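Local coordinates for protein F420-reducing hydrogenase, subunit beta (Methanothermobacter marburgensis, PDB 4OMF) that serves as the FAD- and iron-sulfur-binding beta subunit of the F420-reducing hydrogenase, and probably passes electrons through its flavin to coenzyme F420, at residues 28-33 with 67-72; 44-49 with 59-64. One frame throughout, in Å; residues are numbered along the deposited sequence.

Interaction 1 of 2, residues 28-33 with 67-72; sequences IVTGLL and ELKAAA. With FAD (flavin-adenine dinucleotide), chain R.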
ATOM      1  N   ILE C  28      -4.477  15.831  40.034  1.00 18.13           N
ATOM      2  CA  ILE C  28      -3.043  15.640  40.118  1.00 21.39           C
ATOM      3  C   ILE C  28      -2.390  15.879  38.757  1.00 22.19           C
ATOM      4  O   ILE C  28      -1.335  16.509  38.667  1.00 22.64           O
ATOM      5  CB  ILE C  28      -2.699  14.222  40.619  1.00 21.89           C
ATOM      6  CG1 ILE C  28      -3.442  13.912  41.919  1.00 18.56           C
ATOM      7  CG2 ILE C  28      -1.187  14.051  40.778  1.00 21.74           C
ATOM      8  CD1 ILE C  28      -3.220  14.908  43.060  1.00 19.26           C
ATOM      9  N   VAL C  29      -3.011  15.391  37.691  1.00 20.68           N
ATOM     10  CA  VAL C  29      -2.392  15.546  36.389  1.00 18.37           C
ATOM     11  C   VAL C  29      -2.367  17.004  35.978  1.00 18.49           C
ATOM     12  O   VAL C  29      -1.308  17.538  35.629  1.00 20.16           O
ATOM     13  CB  VAL C  29      -3.106  14.735  35.305  1.00 17.55           C
ATOM     14  CG1 VAL C  29      -2.384  14.928  33.957  1.00 18.55           C
ATOM     15  CG2 VAL C  29      -3.120  13.266  35.712  1.00 21.76           C
ATOM     16  N   THR C  30      -3.521  17.654  36.034  1.00 17.01           N
ATOM     17  CA  THR C  30      -3.589  19.055  35.605  1.00 24.65           C
ATOM     18  C   THR C  30      -2.725  19.957  36.511  1.00 27.18           C
ATOM     19  O   THR C  30      -1.990  20.820  36.031  1.00 26.14           O
ATOM     20  CB  THR C  30      -5.044  19.574  35.592  1.00 20.20           C
ATOM     21  OG1 THR C  30      -5.816  18.826  34.635  1.00 21.46           O
ATOM     22  CG2 THR C  30      -5.076  21.059  35.230  1.00 22.68           C
ATOM     23  N   GLY C  31      -2.821  19.748  37.818  1.00 21.05           N
ATOM     24  CA  GLY C  31      -2.039  20.497  38.787  1.00 22.64           C
ATOM     25  C   GLY C  31      -0.534  20.322  38.617  1.00 21.60           C
ATOM     26  O   GLY C  31       0.229  21.285  38.707  1.00 20.78           O
ATOM     27  N   LEU C  32      -0.094  19.102  38.361  1.00 20.54           N
ATOM     28  CA  LEU C  32       1.338  18.855  38.270  1.00 20.97           C
ATOM     29  C   LEU C  32       1.933  19.352  36.957  1.00 18.37           C
ATOM     30  O   LEU C  32       3.027  19.939  36.950  1.00 18.74           O
ATOM     31  CB  LEU C  32       1.634  17.371  38.441  1.00 25.17           C
ATOM     32  CG  LEU C  32       3.096  17.020  38.708  1.00 27.42           C
ATOM     33  CD1 LEU C  32       3.628  17.712  39.964  1.00 25.53           C
ATOM     34  CD2 LEU C  32       3.204  15.508  38.820  1.00 27.78           C
ATOM     35  N   LEU C  33       1.212  19.155  35.854  1.00 21.05           N
ATOM     36  CA  LEU C  33       1.658  19.669  34.563  1.00 19.70           C
ATOM     37  C   LEU C  33       1.655  21.188  34.598  1.00 19.87           C
ATOM     38  O   LEU C  33       2.546  21.840  34.045  1.00 20.86           O
ATOM     39  CB  LEU C  33       0.768  19.162  33.411  1.00 18.85           C
ATOM     40  CG  LEU C  33       0.920  17.660  33.126  1.00 18.87           C
ATOM     41  CD1 LEU C  33      -0.121  17.209  32.092  1.00 21.99           C
ATOM     42  CD2 LEU C  33       2.324  17.324  32.678  1.00 23.00           C
ATOM     43  N   GLU C  67      -4.968  25.716  28.580  1.00 23.86           N
ATOM     44  CA  GLU C  67      -5.095  24.561  27.705  1.00 23.67           C
ATOM     45  C   GLU C  67      -5.023  23.250  28.489  1.00 24.76           C
ATOM     46  O   GLU C  67      -5.696  22.262  28.142  1.00 19.26           O
ATOM     47  CB  GLU C  67      -4.019  24.582  26.615  1.00 23.90           C
ATOM     48  CG  GLU C  67      -4.285  25.592  25.525  1.00 26.97           C
ATOM     49  CD  GLU C  67      -3.104  25.746  24.565  1.00 33.24           C
ATOM     50  OE1 GLU C  67      -1.946  25.578  25.004  1.00 34.46           O
ATOM     51  OE2 GLU C  67      -3.342  26.050  23.377  1.00 35.44           O
ATOM     52  N   LEU C  68      -4.209  23.241  29.542  1.00 22.42           N
ATOM     53  CA  LEU C  68      -4.139  22.065  30.422  1.00 22.83           C
ATOM     54  C   LEU C  68      -5.485  21.858  31.099  1.00 19.83           C
ATOM     55  O   LEU C  68      -5.992  20.740  31.191  1.00 23.98           O
ATOM     56  CB  LEU C  68      -3.046  22.238  31.471  1.00 22.05           C
ATOM     57  CG  LEU C  68      -1.621  22.177  30.929  1.00 23.89           C
ATOM     58  CD1 LEU C  68      -0.582  22.550  32.018  1.00 21.65           C
ATOM     59  CD2 LEU C  68      -1.348  20.798  30.363  1.00 19.51           C
ATOM     60  N   LYS C  69      -6.037  22.947  31.608  1.00 18.69           N
ATOM     61  CA  LYS C  69      -7.327  22.898  32.287  1.00 21.12           C
ATOM     62  C   LYS C  69      -8.434  22.441  31.333  1.00 23.35           C
ATOM     63  O   LYS C  69      -9.337  21.705  31.726  1.00 24.32           O
ATOM     64  CB  LYS C  69      -7.673  24.263  32.869  1.00 19.71           C
ATOM     65  CG  LYS C  69      -6.892  24.589  34.120  1.00 27.68           C
ATOM     66  CD  LYS C  69      -7.286  25.939  34.671  1.00 34.13           C
ATOM     67  CE  LYS C  69      -6.319  26.396  35.750  1.00 39.75           C
ATOM     68  NZ  LYS C  69      -6.557  27.831  36.103  1.00 38.53           N
ATOM     69  N   ALA C  70      -8.367  22.876  30.078  1.00 21.21           N
ATOM     70  CA  ALA C  70      -9.389  22.467  29.098  1.00 24.87           C
ATOM     71  C   ALA C  70      -9.362  20.962  28.797  1.00 24.11           C
ATOM     72  O   ALA C  70     -10.342  20.407  28.261  1.00 23.32           O
ATOM     73  CB  ALA C  70      -9.230  23.258  27.798  1.00 24.60           C
ATOM     74  N   ALA C  71      -8.258  20.302  29.146  1.00 22.69           N
ATOM     75  CA  ALA C  71      -8.100  18.872  28.904  1.00 20.97           C
ATOM     76  C   ALA C  71      -8.452  18.019  30.145  1.00 21.47           C
ATOM     77  O   ALA C  71      -8.479  16.785  30.073  1.00 21.03           O
ATOM     78  CB  ALA C  71      -6.673  18.565  28.457  1.00 21.73           C
ATOM     79  N   ALA C  72      -8.720  18.674  31.270  1.00 21.16           N
ATOM     80  CA  ALA C  72      -8.965  17.969  32.529  1.00 21.33           C
ATOM     81  C   ALA C  72     -10.210  17.093  32.434  1.00 24.49           C
ATOM     82  O   ALA C  72     -11.113  17.365  31.619  1.00 22.43           O
ATOM     83  CB  ALA C  72      -9.101  18.957  33.674  1.00 20.84           C
TER
HETATM   84  PA  FAD R 405      -7.257  15.718  35.700  1.00 21.12           P
HETATM   85  O1A FAD R 405      -8.741  15.473  35.607  1.00 20.55           O
HETATM   86  O2A FAD R 405      -6.664  16.968  36.279  1.00 22.67           O
HETATM   87  O5B FAD R 405      -6.662  15.560  34.231  1.00 21.12           O
HETATM   88  C5B FAD R 405      -6.963  14.322  33.571  1.00 21.81           C
HETATM   89  C4B FAD R 405      -5.891  14.102  32.502  1.00 23.30           C
HETATM   90  O4B FAD R 405      -6.122  12.846  31.861  1.00 24.29           O
HETATM   91  C3B FAD R 405      -5.975  15.190  31.439  1.00 24.79           C
HETATM   92  O3B FAD R 405      -4.687  15.762  31.165  1.00 21.05           O
HETATM   93  C2B FAD R 405      -6.475  14.438  30.214  1.00 25.17           C
HETATM   94  O2B FAD R 405      -5.901  14.981  29.014  1.00 29.28           O
HETATM   95  C1B FAD R 405      -6.020  13.011  30.456  1.00 19.96           C
HETATM   96  N9A FAD R 405      -6.919  12.069  29.767  1.00 18.57           N
HETATM   97  C8A FAD R 405      -8.258  12.029  29.887  1.00 19.52           C
HETATM   98  N7A FAD R 405      -8.776  11.033  29.130  1.00 17.65           N
HETATM   99  C5A FAD R 405      -7.723  10.425  28.515  1.00 18.43           C
HETATM  100  C6A FAD R 405      -7.562   9.309  27.556  1.00 22.65           C
HETATM  101  N6A FAD R 405      -8.636   8.628  27.075  1.00 21.71           N
HETATM  102  N1A FAD R 405      -6.310   8.998  27.185  1.00 20.14           N
HETATM  103  C2A FAD R 405      -5.228   9.680  27.617  1.00 21.72           C
HETATM  104  N3A FAD R 405      -5.294  10.719  28.483  1.00 21.49           N
HETATM  105  C4A FAD R 405      -6.507  11.114  28.947  1.00 20.42           C
HETATM  106  N1  FAD R 405      -8.285   5.473  37.381  1.00 21.47           N
HETATM  107  C2  FAD R 405      -8.208   4.423  38.293  1.00 20.74           C
HETATM  108  O2  FAD R 405      -8.067   4.688  39.503  1.00 22.08           O
HETATM  109  N3  FAD R 405      -8.336   3.120  37.833  1.00 19.91           N
HETATM  110  C4  FAD R 405      -8.486   2.851  36.488  1.00 22.00           C
HETATM  111  O4  FAD R 405      -8.559   1.660  36.113  1.00 20.32           O
HETATM  112  C4X FAD R 405      -9.205   3.843  35.720  1.00 22.69           C
HETATM  113  N5  FAD R 405      -9.459   3.481  34.302  1.00 19.24           N
HETATM  114  C5X FAD R 405      -8.978   4.506  33.367  1.00 21.18           C
HETATM  115  C6  FAD R 405      -9.142   4.183  32.009  1.00 18.08           C
HETATM  116  C7  FAD R 405      -8.926   5.159  31.029  1.00 19.78           C
HETATM  117  C7M FAD R 405      -9.087   4.815  29.555  1.00 19.56           C
HETATM  118  C8  FAD R 405      -8.568   6.443  31.437  1.00 19.24           C
HETATM  119  C8M FAD R 405      -8.313   7.588  30.475  1.00 20.29           C
HETATM  120  C9  FAD R 405      -8.418   6.778  32.800  1.00 19.54           C
HETATM  121  C9A FAD R 405      -8.714   5.829  33.784  1.00 19.92           C
HETATM  122  N10 FAD R 405      -8.469   6.125  35.150  1.00 19.58           N
HETATM  123  C10 FAD R 405      -8.823   5.226  36.139  1.00 21.69           C
HETATM  124  C1' FAD R 405      -7.779   7.348  35.607  1.00 20.57           C
HETATM  125  C2' FAD R 405      -8.700   8.472  36.002  1.00 21.20           C
HETATM  126  O2' FAD R 405      -9.965   8.366  35.533  1.00 21.08           O
HETATM  127  C3' FAD R 405      -8.110   9.683  35.935  1.00 20.94           C
HETATM  128  O3' FAD R 405      -7.906  10.121  34.668  1.00 22.09           O
HETATM  129  C4' FAD R 405      -6.947   9.934  36.880  1.00 19.98           C
HETATM  130  O4' FAD R 405      -7.291   9.638  38.250  1.00 23.63           O
HETATM  131  C5' FAD R 405      -6.439  11.374  36.755  1.00 19.12           C
HETATM  132  O5' FAD R 405      -7.336  12.257  37.411  1.00 20.17           O
HETATM  133  P   FAD R 405      -6.885  13.733  37.832  1.00 21.05           P
HETATM  134  O1P FAD R 405      -5.570  13.592  38.567  1.00 21.39           O
HETATM  135  O2P FAD R 405      -8.017  14.425  38.532  1.00 20.62           O
HETATM  136  O3P FAD R 405      -6.564  14.424  36.394  1.00 22.88           O
HETATM  137  O   HOH W   1      -4.865  18.385  32.020  1.00 21.41           O
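Thr30 and Leu68 share one water rather than a direct bond: it donates to OG1 of Thr30 and to O of Leu68 (2.7 Å), and bonds O3B of the FAD ribose, so both helices and the cofactor meet at one point. The hydroxyl of Thr30 donates to O2A of the FAD pyrophosphate at 2.6 Å. Lying beside its own backbone N (chi1 -63°), OG1 joins that N, which donates to the same O2A at 3.2 Å. CB of Ala72 packs beside OG1 of Thr30 (3.4 Å), adding no bond to it. Val29 N gives O1P of FAD a straighter bond (162°), Ile28 N a weak one.

Among apolar contacts, CB of Leu33 meets CD1 of Leu68 at 3.9 Å, the two side chains crossing at about a right angle. The methyls of Val29 reach different parts of FAD, CG1 the ribose O3B and CG2 the bridging O3P, each at 3.7 Å; an alanine here would lack both and would probably leave a gap beside O3P and the ribose.

Successive backbone N-H groups of the first turn of helix 28-39 gripping the pyrophosphate are characteristic of an anion site at a helix N-terminus, here part of the FAD pocket.

Interaction 2 of 2, residues 44-49 with 59-64; sequences GAVVAG and PMVAMS. With FAD (flavin-adenine dinucleotide), chain R.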
ATOM      1  N   GLY C  44       5.709  22.570  27.529  1.00 24.57           N
ATOM      2  CA  GLY C  44       4.423  22.179  26.986  1.00 20.37           C
ATOM      3  C   GLY C  44       4.140  20.754  27.410  1.00 20.73           C
ATOM      4  O   GLY C  44       5.031  20.062  27.936  1.00 20.03           O
ATOM      5  N   ALA C  45       2.910  20.304  27.196  1.00 18.53           N
ATOM      6  CA  ALA C  45       2.586  18.914  27.480  1.00 16.83           C
ATOM      7  C   ALA C  45       1.566  18.368  26.502  1.00 19.53           C
ATOM      8  O   ALA C  45       0.678  19.085  26.076  1.00 20.02           O
ATOM      9  CB  ALA C  45       2.059  18.770  28.921  1.00 19.62           C
ATOM     10  N   VAL C  46       1.681  17.090  26.168  1.00 18.65           N
ATOM     11  CA  VAL C  46       0.675  16.460  25.310  1.00 20.66           C
ATOM     12  C   VAL C  46      -0.419  15.922  26.228  1.00 18.45           C
ATOM     13  O   VAL C  46      -0.117  15.249  27.225  1.00 20.22           O
ATOM     14  CB  VAL C  46       1.270  15.316  24.436  1.00 18.81           C
ATOM     15  CG1 VAL C  46       0.136  14.554  23.739  1.00 22.48           C
ATOM     16  CG2 VAL C  46       2.237  15.889  23.386  1.00 25.77           C
ATOM     17  N   VAL C  47      -1.669  16.290  25.928  1.00 19.21           N
ATOM     18  CA  VAL C  47      -2.834  15.903  26.713  1.00 18.38           C
ATOM     19  C   VAL C  47      -4.003  15.498  25.817  1.00 19.15           C
ATOM     20  O   VAL C  47      -3.994  15.779  24.622  1.00 20.98           O
ATOM     21  CB  VAL C  47      -3.308  17.040  27.633  1.00 17.94           C
ATOM     22  CG1 VAL C  47      -2.256  17.335  28.723  1.00 18.82           C
ATOM     23  CG2 VAL C  47      -3.616  18.279  26.814  1.00 21.87           C
ATOM     24  N   ALA C  48      -5.014  14.867  26.406  1.00 17.78           N
ATOM     25  CA  ALA C  48      -6.224  14.508  25.670  1.00 20.40           C
ATOM     26  C   ALA C  48      -7.226  15.652  25.677  1.00 23.67           C
ATOM     27  O   ALA C  48      -8.023  15.758  26.602  1.00 19.86           O
ATOM     28  CB  ALA C  48      -6.859  13.244  26.264  1.00 20.28           C
ATOM     29  N   GLY C  49      -7.178  16.504  24.655  1.00 19.79           N
ATOM     30  CA  GLY C  49      -8.017  17.689  24.608  1.00 25.63           C
ATOM     31  C   GLY C  49      -9.328  17.436  23.888  1.00 25.00           C
ATOM     32  O   GLY C  49      -9.564  16.336  23.388  1.00 21.11           O
ATOM     33  N   PRO C  59      -5.612  14.113  20.988  1.00 19.95           N
ATOM     34  CA  PRO C  59      -4.332  14.550  21.563  1.00 20.82           C
ATOM     35  C   PRO C  59      -3.974  15.924  21.051  1.00 16.89           C
ATOM     36  O   PRO C  59      -4.225  16.240  19.880  1.00 21.15           O
ATOM     37  CB  PRO C  59      -3.330  13.504  21.067  1.00 22.62           C
ATOM     38  CG  PRO C  59      -4.182  12.304  20.718  1.00 20.92           C
ATOM     39  CD  PRO C  59      -5.481  12.861  20.223  1.00 20.41           C
ATOM     40  N   MET C  60      -3.395  16.736  21.919  1.00 19.37           N
ATOM     41  CA  MET C  60      -3.029  18.096  21.539  1.00 20.78           C
ATOM     42  C   MET C  60      -1.866  18.562  22.420  1.00 21.84           C
ATOM     43  O   MET C  60      -1.657  18.031  23.519  1.00 23.52           O
ATOM     44  CB  MET C  60      -4.231  19.034  21.667  1.00 26.81           C
ATOM     45  CG  MET C  60      -4.737  19.224  23.104  1.00 29.08           C
ATOM     46  SD  MET C  60      -3.878  20.538  24.001  1.00 28.98           S
ATOM     47  CE  MET C  60      -4.177  21.948  22.937  1.00 25.47           C
ATOM     48  N   VAL C  61      -1.110  19.542  21.936  1.00 19.14           N
ATOM     49  CA  VAL C  61       0.046  20.045  22.685  1.00 23.16           C
ATOM     50  C   VAL C  61      -0.372  21.291  23.451  1.00 18.96           C
ATOM     51  O   VAL C  61      -0.671  22.310  22.845  1.00 23.04           O
ATOM     52  CB  VAL C  61       1.237  20.389  21.744  1.00 24.11           C
ATOM     53  CG1 VAL C  61       2.432  20.911  22.531  1.00 25.48           C
ATOM     54  CG2 VAL C  61       1.622  19.178  20.898  1.00 20.91           C
ATOM     55  N   ALA C  62      -0.431  21.203  24.774  1.00 25.75           N
ATOM     56  CA  ALA C  62      -0.861  22.340  25.581  1.00 20.67           C
ATOM     57  C   ALA C  62       0.355  23.134  25.986  1.00 19.92           C
ATOM     58  O   ALA C  62       1.329  22.552  26.459  1.00 19.56           O
ATOM     59  CB  ALA C  62      -1.645  21.868  26.839  1.00 22.40           C
ATOM     60  N   MET C  63       0.298  24.451  25.835  1.00 22.46           N
ATOM     61  CA  MET C  63       1.433  25.299  26.180  1.00 22.89           C
ATOM     62  C   MET C  63       1.026  26.424  27.138  1.00 27.33           C
ATOM     63  O   MET C  63       1.780  27.378  27.353  1.00 27.84           O
ATOM     64  CB  MET C  63       2.072  25.857  24.906  1.00 26.70           C
ATOM     65  CG  MET C  63       2.751  24.758  24.124  1.00 25.88           C
ATOM     66  SD  MET C  63       3.712  25.253  22.691  1.00 28.72           S
ATOM     67  CE  MET C  63       5.015  26.305  23.376  1.00 24.59           C
ATOM     68  N   SER C  64      -0.171  26.297  27.716  1.00 29.78           N
ATOM     69  CA  SER C  64      -0.646  27.211  28.758  1.00 30.83           C
ATOM     70  C   SER C  64      -1.470  26.452  29.803  1.00 27.77           C
ATOM     71  O   SER C  64      -1.942  25.340  29.544  1.00 23.47           O
ATOM     72  CB  SER C  64      -1.486  28.343  28.154  1.00 31.26           C
ATOM     73  OG  SER C  64      -2.725  27.840  27.672  1.00 26.84           O
TER
HETATM   74  PA  FAD R 405      -7.257  15.718  35.700  1.00 21.12           P
HETATM   75  O1A FAD R 405      -8.741  15.473  35.607  1.00 20.55           O
HETATM   76  O2A FAD R 405      -6.664  16.968  36.279  1.00 22.67           O
HETATM   77  O5B FAD R 405      -6.662  15.560  34.231  1.00 21.12           O
HETATM   78  C5B FAD R 405      -6.963  14.322  33.571  1.00 21.81           C
HETATM   79  C4B FAD R 405      -5.891  14.102  32.502  1.00 23.30           C
HETATM   80  O4B FAD R 405      -6.122  12.846  31.861  1.00 24.29           O
HETATM   81  C3B FAD R 405      -5.975  15.190  31.439  1.00 24.79           C
HETATM   82  O3B FAD R 405      -4.687  15.762  31.165  1.00 21.05           O
HETATM   83  C2B FAD R 405      -6.475  14.438  30.214  1.00 25.17           C
HETATM   84  O2B FAD R 405      -5.901  14.981  29.014  1.00 29.28           O
HETATM   85  C1B FAD R 405      -6.020  13.011  30.456  1.00 19.96           C
HETATM   86  N9A FAD R 405      -6.919  12.069  29.767  1.00 18.57           N
HETATM   87  C8A FAD R 405      -8.258  12.029  29.887  1.00 19.52           C
HETATM   88  N7A FAD R 405      -8.776  11.033  29.130  1.00 17.65           N
HETATM   89  C5A FAD R 405      -7.723  10.425  28.515  1.00 18.43           C
HETATM   90  C6A FAD R 405      -7.562   9.309  27.556  1.00 22.65           C
HETATM   91  N6A FAD R 405      -8.636   8.628  27.075  1.00 21.71           N
HETATM   92  N1A FAD R 405      -6.310   8.998  27.185  1.00 20.14           N
HETATM   93  C2A FAD R 405      -5.228   9.680  27.617  1.00 21.72           C
HETATM   94  N3A FAD R 405      -5.294  10.719  28.483  1.00 21.49           N
HETATM   95  C4A FAD R 405      -6.507  11.114  28.947  1.00 20.42           C
HETATM   96  N1  FAD R 405      -8.285   5.473  37.381  1.00 21.47           N
HETATM   97  C2  FAD R 405      -8.208   4.423  38.293  1.00 20.74           C
HETATM   98  O2  FAD R 405      -8.067   4.688  39.503  1.00 22.08           O
HETATM   99  N3  FAD R 405      -8.336   3.120  37.833  1.00 19.91           N
HETATM  100  C4  FAD R 405      -8.486   2.851  36.488  1.00 22.00           C
HETATM  101  O4  FAD R 405      -8.559   1.660  36.113  1.00 20.32           O
HETATM  102  C4X FAD R 405      -9.205   3.843  35.720  1.00 22.69           C
HETATM  103  N5  FAD R 405      -9.459   3.481  34.302  1.00 19.24           N
HETATM  104  C5X FAD R 405      -8.978   4.506  33.367  1.00 21.18           C
HETATM  105  C6  FAD R 405      -9.142   4.183  32.009  1.00 18.08           C
HETATM  106  C7  FAD R 405      -8.926   5.159  31.029  1.00 19.78           C
HETATM  107  C7M FAD R 405      -9.087   4.815  29.555  1.00 19.56           C
HETATM  108  C8  FAD R 405      -8.568   6.443  31.437  1.00 19.24           C
HETATM  109  C8M FAD R 405      -8.313   7.588  30.475  1.00 20.29           C
HETATM  110  C9  FAD R 405      -8.418   6.778  32.800  1.00 19.54           C
HETATM  111  C9A FAD R 405      -8.714   5.829  33.784  1.00 19.92           C
HETATM  112  N10 FAD R 405      -8.469   6.125  35.150  1.00 19.58           N
HETATM  113  C10 FAD R 405      -8.823   5.226  36.139  1.00 21.69           C
HETATM  114  C1' FAD R 405      -7.779   7.348  35.607  1.00 20.57           C
HETATM  115  C2' FAD R 405      -8.700   8.472  36.002  1.00 21.20           C
HETATM  116  O2' FAD R 405      -9.965   8.366  35.533  1.00 21.08           O
HETATM  117  C3' FAD R 405      -8.110   9.683  35.935  1.00 20.94           C
HETATM  118  O3' FAD R 405      -7.906  10.121  34.668  1.00 22.09           O
HETATM  119  C4' FAD R 405      -6.947   9.934  36.880  1.00 19.98           C
HETATM  120  O4' FAD R 405      -7.291   9.638  38.250  1.00 23.63           O
HETATM  121  C5' FAD R 405      -6.439  11.374  36.755  1.00 19.12           C
HETATM  122  O5' FAD R 405      -7.336  12.257  37.411  1.00 20.17           O
HETATM  123  P   FAD R 405      -6.885  13.733  37.832  1.00 21.05           P
HETATM  124  O1P FAD R 405      -5.570  13.592  38.567  1.00 21.39           O
HETATM  125  O2P FAD R 405      -8.017  14.425  38.532  1.00 20.62           O
HETATM  126  O3P FAD R 405      -6.564  14.424  36.394  1.00 22.88           O
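Ala45 and Ala62 form a hydrogen-bonded antiparallel pair, Ala45 N donating to Ala62 O at 2.8 Å and Ala62 N to Ala45 O at 2.7 Å. The first donor lies in the carbonyl plane of its acceptor, whereas the second is tilted 20° from it. Val47 and Met60 form the next such pair: Val47 N reaches Met60 O at 3.0 Å, and Met60 N returns a bond to Val47 O, both nearly along the C=O axis. Between them Val46 faces Val61 in a non-hydrogen-bonded pair, and CA of Val46 makes a C-H...O contact with Met60 O. Past the last bonded pair, Ala48 N turns to the cofactor, donating to O2B of the FAD ribose at 2.8 Å. The small side chain of Ala48 suits this place, CB coming within 3.4 Å of C4A of the adenine.

Side chains alternate between the two faces of the sheet. On one, Val47 and Met60 lie side by side; with chi2 at 87° and chi3 at 58° the methionine curls, bringing SD to 3.6 Å from CG2 of Val47, and its CG lies against Gly49, where a side chain would collide with it. CG2 of Val47 also meets CB of Ala62. The other face has Val46 and Val61, branched residues suited to a strand, whose CG2 methyls just meet at 4.2 Å.

These strands make a beta hairpin at the edge, within this chain, of the mixed sheet. Strand 97-101 flanks 44-51 across from 56-62, Leu33 and Leu68 of helices 28-39 and 65-70 pack on Val47, and helix 85-89 touches Val46 and Val61.

The hairpin of interaction 2 lies in the chain between the two helices of interaction 1: helix 28-39 runs on to strand 44-51, the hairpin turns back, and strand 56-62 leads into helix 65-70. Their centres lie 9 Å apart. Residues 67-72 rest on the hairpin, with CB of Ala71 3.5 Å from CG2 of Val47 and CD2 of Leu68 3.7 Å from CB of Ala62; such small and branched residues suit the close approach. Residues 28-33 bind the FAD pyrophosphate directly, and both contacts come to the adenosine ribose, interaction 1 by water at O3B and interaction 2 by Ala48 N at O2B, while Asp25 and Thr74 add further bonds to the cofactor.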